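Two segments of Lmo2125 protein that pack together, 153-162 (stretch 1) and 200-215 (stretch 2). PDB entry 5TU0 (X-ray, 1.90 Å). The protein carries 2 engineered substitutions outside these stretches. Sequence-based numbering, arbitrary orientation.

Stretch 1 153-162: NTGFLAKWTD
Stretch 2 (200-215) TYATKWFQDVWPKGMQ

Contact between stretch 1 (153-162) and stretch 2 (200-215) of Lmo2125 protein, burying 714 Å² summed over both sides. The backbone of stretch 1 is extended at N153 (-148/145), bent at T154 (-115/21) and G155 (-50/-50), and extended again from F156 to A158, with a short strand at F156-L157; it ends in a type I turn from K159 to D162, closed by D162 N to K159 O at 3.0 Å. Stretch 2 opens inside a helix that continues through D208, leaves helical phi/psi at V209 (-123/-50), runs extended through W210 and P211, and turns into a 3-10 segment at K212-Q215. The register is set by CA-CA distances of 5.7 Å for N153-W210, 7.2 Å for W160-A202 and 6.4 Å for T161-Q215.

Two hydrogen bonds cross the interface. N153 N donates to V209 O at 2.9 Å (151°), using the carbonyl of the first residue to leave helical phi/psi. The indole of W210 (chi1 -69°, chi2 -30°) reaches stretch 1 edge-first, so that its NE1 donates to F156 O at 2.7 Å (148°), tying a buried indole nitrogen to the strand backbone. A water links T161 OG1, 2.8 Å away, to M214 O, which accepts from it at 2.7 Å.

Among the aromatic pairs, W205 (chi1 -78°, chi2 87°) offers one face to two edges. The F156 ring (chi1 164°, chi2 72°) points its edge at the six-membered ring of W205, centroids 5.1 Å apart and planes at 74°; the six-membered ring of W160 (chi1 -73°, chi2 -26°) points its edge at the five-membered ring, at 5.3 Å and 88°. Within the helix, W205 NE1 donates to Y201 OH at 3.1 Å. W160 also meets W210 obliquely, six-membered centroids 5.4 Å apart, planes at 53°, W160 CE3 to W210 CH2 at 3.5 Å.

Apolar packing surrounds these rings. The CA-CB bond of W160 points toward stretch 2, and its side chain touches A202 (CE3 to CB, 3.7 Å) and F206 (CB to CZ, 3.7 Å). L157 (m, t) lays CD2 3.7 Å from W210 CD1 and 3.9 Å from M214 SD. T154 (p) sets CG2 3.7 Å from P211 CG. Two methyl groups rest against backbone carbonyls: M214, m at all three chi angles, brings CE to 3.1 Å from A158 O, and T161 (p) sets CG2 3.5 Å from M214 O.

Within stretch 1, N153 (t) accepts from G155 N at OD1, 2.6 Å; a CB on G155 would clash with that oxygen. The CA-CB bond of K159 points away from stretch 2; its side chain, t at all four chi angles, forms a salt bridge from NZ to D162 OD2 at 2.9 Å.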

# COMPACT_ATOMS: atom_id res chain seq x y z
N ASN A 153 19.42 19.89 4.82
CA ASN A 153 19.13 19.86 3.40
C ASN A 153 17.85 19.06 3.13
O ASN A 153 17.57 18.10 3.83
CB ASN A 153 20.36 19.24 2.70
CG ASN A 153 20.28 19.26 1.18
OD1 ASN A 153 19.58 18.45 0.58
ND2 ASN A 153 21.05 20.16 0.55
N THR A 154 17.09 19.50 2.13
CA THR A 154 15.83 18.86 1.75
C THR A 154 15.88 18.24 0.37
O THR A 154 14.83 18.02 -0.24
CB THR A 154 14.65 19.88 1.81
OG1 THR A 154 14.93 21.01 0.96
CG2 THR A 154 14.43 20.36 3.24
N GLY A 155 17.10 17.95 -0.13
CA GLY A 155 17.28 17.34 -1.45
C GLY A 155 16.41 16.12 -1.62
O GLY A 155 15.68 15.98 -2.62
N PHE A 156 16.48 15.24 -0.63
CA PHE A 156 15.65 14.03 -0.57
C PHE A 156 14.95 13.99 0.78
O PHE A 156 15.57 14.28 1.81
CB PHE A 156 16.52 12.77 -0.73
CG PHE A 156 15.82 11.50 -0.31
CD1 PHE A 156 14.81 10.97 -1.08
CD2 PHE A 156 16.17 10.85 0.87
CE1 PHE A 156 14.15 9.81 -0.69
CE2 PHE A 156 15.52 9.68 1.26
CZ PHE A 156 14.52 9.17 0.48
N LEU A 157 13.65 13.65 0.78
CA LEU A 157 12.90 13.52 2.02
C LEU A 157 12.07 12.25 2.00
O LEU A 157 11.56 11.88 0.95
CB LEU A 157 11.94 14.69 2.22
CG LEU A 157 12.53 16.10 2.30
CD1 LEU A 157 11.42 17.14 2.25
CD2 LEU A 157 13.40 16.27 3.53
N ALA A 158 11.95 11.61 3.15
CA ALA A 158 11.07 10.43 3.32
C ALA A 158 10.50 10.45 4.74
O ALA A 158 11.22 10.74 5.69
CB ALA A 158 11.82 9.14 3.06
N LYS A 159 9.20 10.15 4.87
CA LYS A 159 8.53 10.18 6.17
C LYS A 159 8.90 8.94 7.00
O LYS A 159 8.02 8.12 7.36
CB LYS A 159 7.02 10.28 5.96
CG LYS A 159 6.24 10.67 7.20
CD LYS A 159 4.75 10.40 7.03
CE LYS A 159 3.99 10.71 8.31
NZ LYS A 159 2.59 10.20 8.26
N TRP A 160 10.17 8.82 7.34
CA TRP A 160 10.63 7.64 8.03
C TRP A 160 10.18 7.46 9.50
O TRP A 160 10.40 6.39 10.06
CB TRP A 160 12.13 7.40 7.85
CG TRP A 160 12.52 6.90 6.46
CD1 TRP A 160 11.74 6.21 5.57
CD2 TRP A 160 13.83 6.93 5.90
NE1 TRP A 160 12.46 5.87 4.46
CE2 TRP A 160 13.76 6.29 4.64
CE3 TRP A 160 15.06 7.45 6.32
CZ2 TRP A 160 14.86 6.17 3.79
CZ3 TRP A 160 16.15 7.34 5.48
CH2 TRP A 160 16.05 6.70 4.23
N THR A 161 9.52 8.46 10.09
CA THR A 161 8.95 8.28 11.43
C THR A 161 7.71 7.38 11.34
O THR A 161 7.27 6.82 12.33
CB THR A 161 8.53 9.60 12.10
OG1 THR A 161 7.70 10.36 11.21
CG2 THR A 161 9.75 10.41 12.46
N ASP A 162 7.14 7.28 10.13
CA ASP A 162 5.95 6.48 9.87
C ASP A 162 6.43 5.09 9.41
O ASP A 162 7.05 4.94 8.35
CB ASP A 162 5.10 7.18 8.80
CG ASP A 162 3.74 6.53 8.58
OD1 ASP A 162 3.61 5.30 8.69
OD2 ASP A 162 2.80 7.28 8.23
N THR A 200 19.64 2.15 11.71
CA THR A 200 20.89 2.91 11.80
C THR A 200 21.05 3.84 10.59
O THR A 200 21.42 5.00 10.75
CB THR A 200 22.12 1.97 11.93
OG1 THR A 200 21.94 1.13 13.08
CG2 THR A 200 23.43 2.74 12.09
N TYR A 201 20.77 3.33 9.39
CA TYR A 201 20.84 4.13 8.17
C TYR A 201 19.84 5.30 8.22
O TYR A 201 20.20 6.46 7.91
CB TYR A 201 20.60 3.27 6.93
CG TYR A 201 20.80 4.06 5.68
CD1 TYR A 201 22.10 4.40 5.26
CD2 TYR A 201 19.72 4.51 4.92
CE1 TYR A 201 22.29 5.15 4.12
CE2 TYR A 201 19.91 5.26 3.77
CZ TYR A 201 21.19 5.57 3.37
OH TYR A 201 21.38 6.34 2.23
N ALA A 202 18.62 5.02 8.64
CA ALA A 202 17.60 6.08 8.77
C ALA A 202 18.03 7.17 9.75
O ALA A 202 17.85 8.36 9.48
CB ALA A 202 16.26 5.49 9.20
N THR A 203 18.63 6.76 10.86
CA THR A 203 19.05 7.66 11.89
C THR A 203 20.09 8.66 11.35
O THR A 203 20.10 9.82 11.77
CB THR A 203 19.55 6.87 13.12
OG1 THR A 203 18.46 6.06 13.63
CG2 THR A 203 20.02 7.77 14.23
N LYS A 204 20.94 8.21 10.42
CA LYS A 204 21.96 9.10 9.83
C LYS A 204 21.27 10.25 9.08
O LYS A 204 21.71 11.40 9.17
CB LYS A 204 22.90 8.34 8.87
CG LYS A 204 23.70 7.19 9.46
CD LYS A 204 24.73 7.61 10.48
CE LYS A 204 25.58 6.42 10.93
NZ LYS A 204 26.42 6.76 12.12
N TRP A 205 20.20 9.94 8.33
CA TRP A 205 19.46 10.99 7.63
C TRP A 205 18.80 11.95 8.62
O TRP A 205 18.93 13.17 8.49
CB TRP A 205 18.42 10.40 6.68
CG TRP A 205 19.03 9.89 5.38
CD1 TRP A 205 19.56 8.64 5.14
CD2 TRP A 205 19.15 10.62 4.15
NE1 TRP A 205 20.02 8.57 3.84
CE2 TRP A 205 19.78 9.77 3.21
CE3 TRP A 205 18.80 11.92 3.76
CZ2 TRP A 205 20.06 10.18 1.90
CZ3 TRP A 205 19.08 12.33 2.46
CH2 TRP A 205 19.69 11.44 1.54
N PHE A 206 18.12 11.41 9.63
CA PHE A 206 17.49 12.26 10.67
C PHE A 206 18.47 13.17 11.41
O PHE A 206 18.19 14.37 11.60
CB PHE A 206 16.79 11.40 11.73
CG PHE A 206 15.49 10.85 11.27
CD1 PHE A 206 14.43 11.70 11.06
CD2 PHE A 206 15.31 9.48 11.10
CE1 PHE A 206 13.20 11.22 10.67
CE2 PHE A 206 14.09 8.99 10.68
CZ PHE A 206 13.03 9.86 10.48
N GLN A 207 19.60 12.58 11.80
CA GLN A 207 20.57 13.27 12.64
C GLN A 207 21.59 14.15 11.89
O GLN A 207 21.97 15.21 12.41
CB GLN A 207 21.28 12.25 13.54
CG GLN A 207 20.36 11.68 14.62
CD GLN A 207 20.03 12.71 15.71
OE1 GLN A 207 20.92 13.38 16.23
NE2 GLN A 207 18.74 12.82 16.06
N ASP A 208 22.00 13.75 10.68
CA ASP A 208 23.03 14.49 9.92
C ASP A 208 22.58 15.33 8.75
O ASP A 208 23.33 16.20 8.30
CB ASP A 208 24.06 13.51 9.35
CG ASP A 208 24.71 12.65 10.41
OD1 ASP A 208 24.62 12.96 11.60
OD2 ASP A 208 25.33 11.65 10.02
N VAL A 209 21.38 15.11 8.24
CA VAL A 209 20.97 15.78 7.01
C VAL A 209 19.69 16.58 7.13
O VAL A 209 19.62 17.74 6.76
CB VAL A 209 20.69 14.70 5.92
CG1 VAL A 209 20.11 15.29 4.64
CG2 VAL A 209 21.93 13.88 5.63
N TRP A 210 18.65 15.96 7.68
CA TRP A 210 17.35 16.59 7.66
C TRP A 210 17.01 17.70 8.66
O TRP A 210 17.53 17.73 9.78
CB TRP A 210 16.26 15.51 7.75
CG TRP A 210 16.13 14.66 6.57
CD1 TRP A 210 16.40 14.99 5.26
CD2 TRP A 210 15.54 13.35 6.53
NE1 TRP A 210 16.08 13.93 4.43
CE2 TRP A 210 15.56 12.92 5.19
CE3 TRP A 210 15.05 12.48 7.52
CZ2 TRP A 210 15.08 11.67 4.80
CZ3 TRP A 210 14.57 11.22 7.12
CH2 TRP A 210 14.59 10.84 5.78
N PRO A 211 16.09 18.60 8.25
CA PRO A 211 15.53 19.59 9.15
C PRO A 211 14.85 18.87 10.32
O PRO A 211 14.33 17.74 10.15
CB PRO A 211 14.48 20.30 8.30
CG PRO A 211 14.91 20.11 6.91
CD PRO A 211 15.62 18.79 6.87
N LYS A 212 14.87 19.52 11.48
CA LYS A 212 14.29 18.99 12.72
C LYS A 212 12.85 18.56 12.56
O LYS A 212 12.43 17.56 13.13
CB LYS A 212 14.38 20.02 13.84
CG LYS A 212 14.02 19.49 15.22
CD LYS A 212 14.94 18.34 15.59
CE LYS A 212 14.86 18.00 17.05
NZ LYS A 212 15.78 16.87 17.35
N GLY A 213 12.10 19.30 11.75
CA GLY A 213 10.70 18.97 11.49
C GLY A 213 10.45 17.55 10.98
O GLY A 213 9.35 17.04 11.13
N MET A 214 11.46 16.91 10.38
CA MET A 214 11.28 15.54 9.87
C MET A 214 11.05 14.49 10.98
O MET A 214 10.53 13.38 10.72
CB MET A 214 12.46 15.13 8.96
CG MET A 214 12.49 15.87 7.64
SD MET A 214 11.09 15.47 6.57
CE MET A 214 11.53 13.80 6.13
N GLN A 215 11.43 14.84 12.21
CA GLN A 215 11.27 13.95 13.37
C GLN A 215 9.90 14.01 14.05
O GLN A 215 9.59 13.13 14.86
CB GLN A 215 12.35 14.25 14.41
CG GLN A 215 13.75 14.02 13.87
CD GLN A 215 14.83 14.47 14.83
OE1 GLN A 215 14.67 14.40 16.04
NE2 GLN A 215 15.95 14.93 14.27
O HOH W 1 9.25 11.53 9.24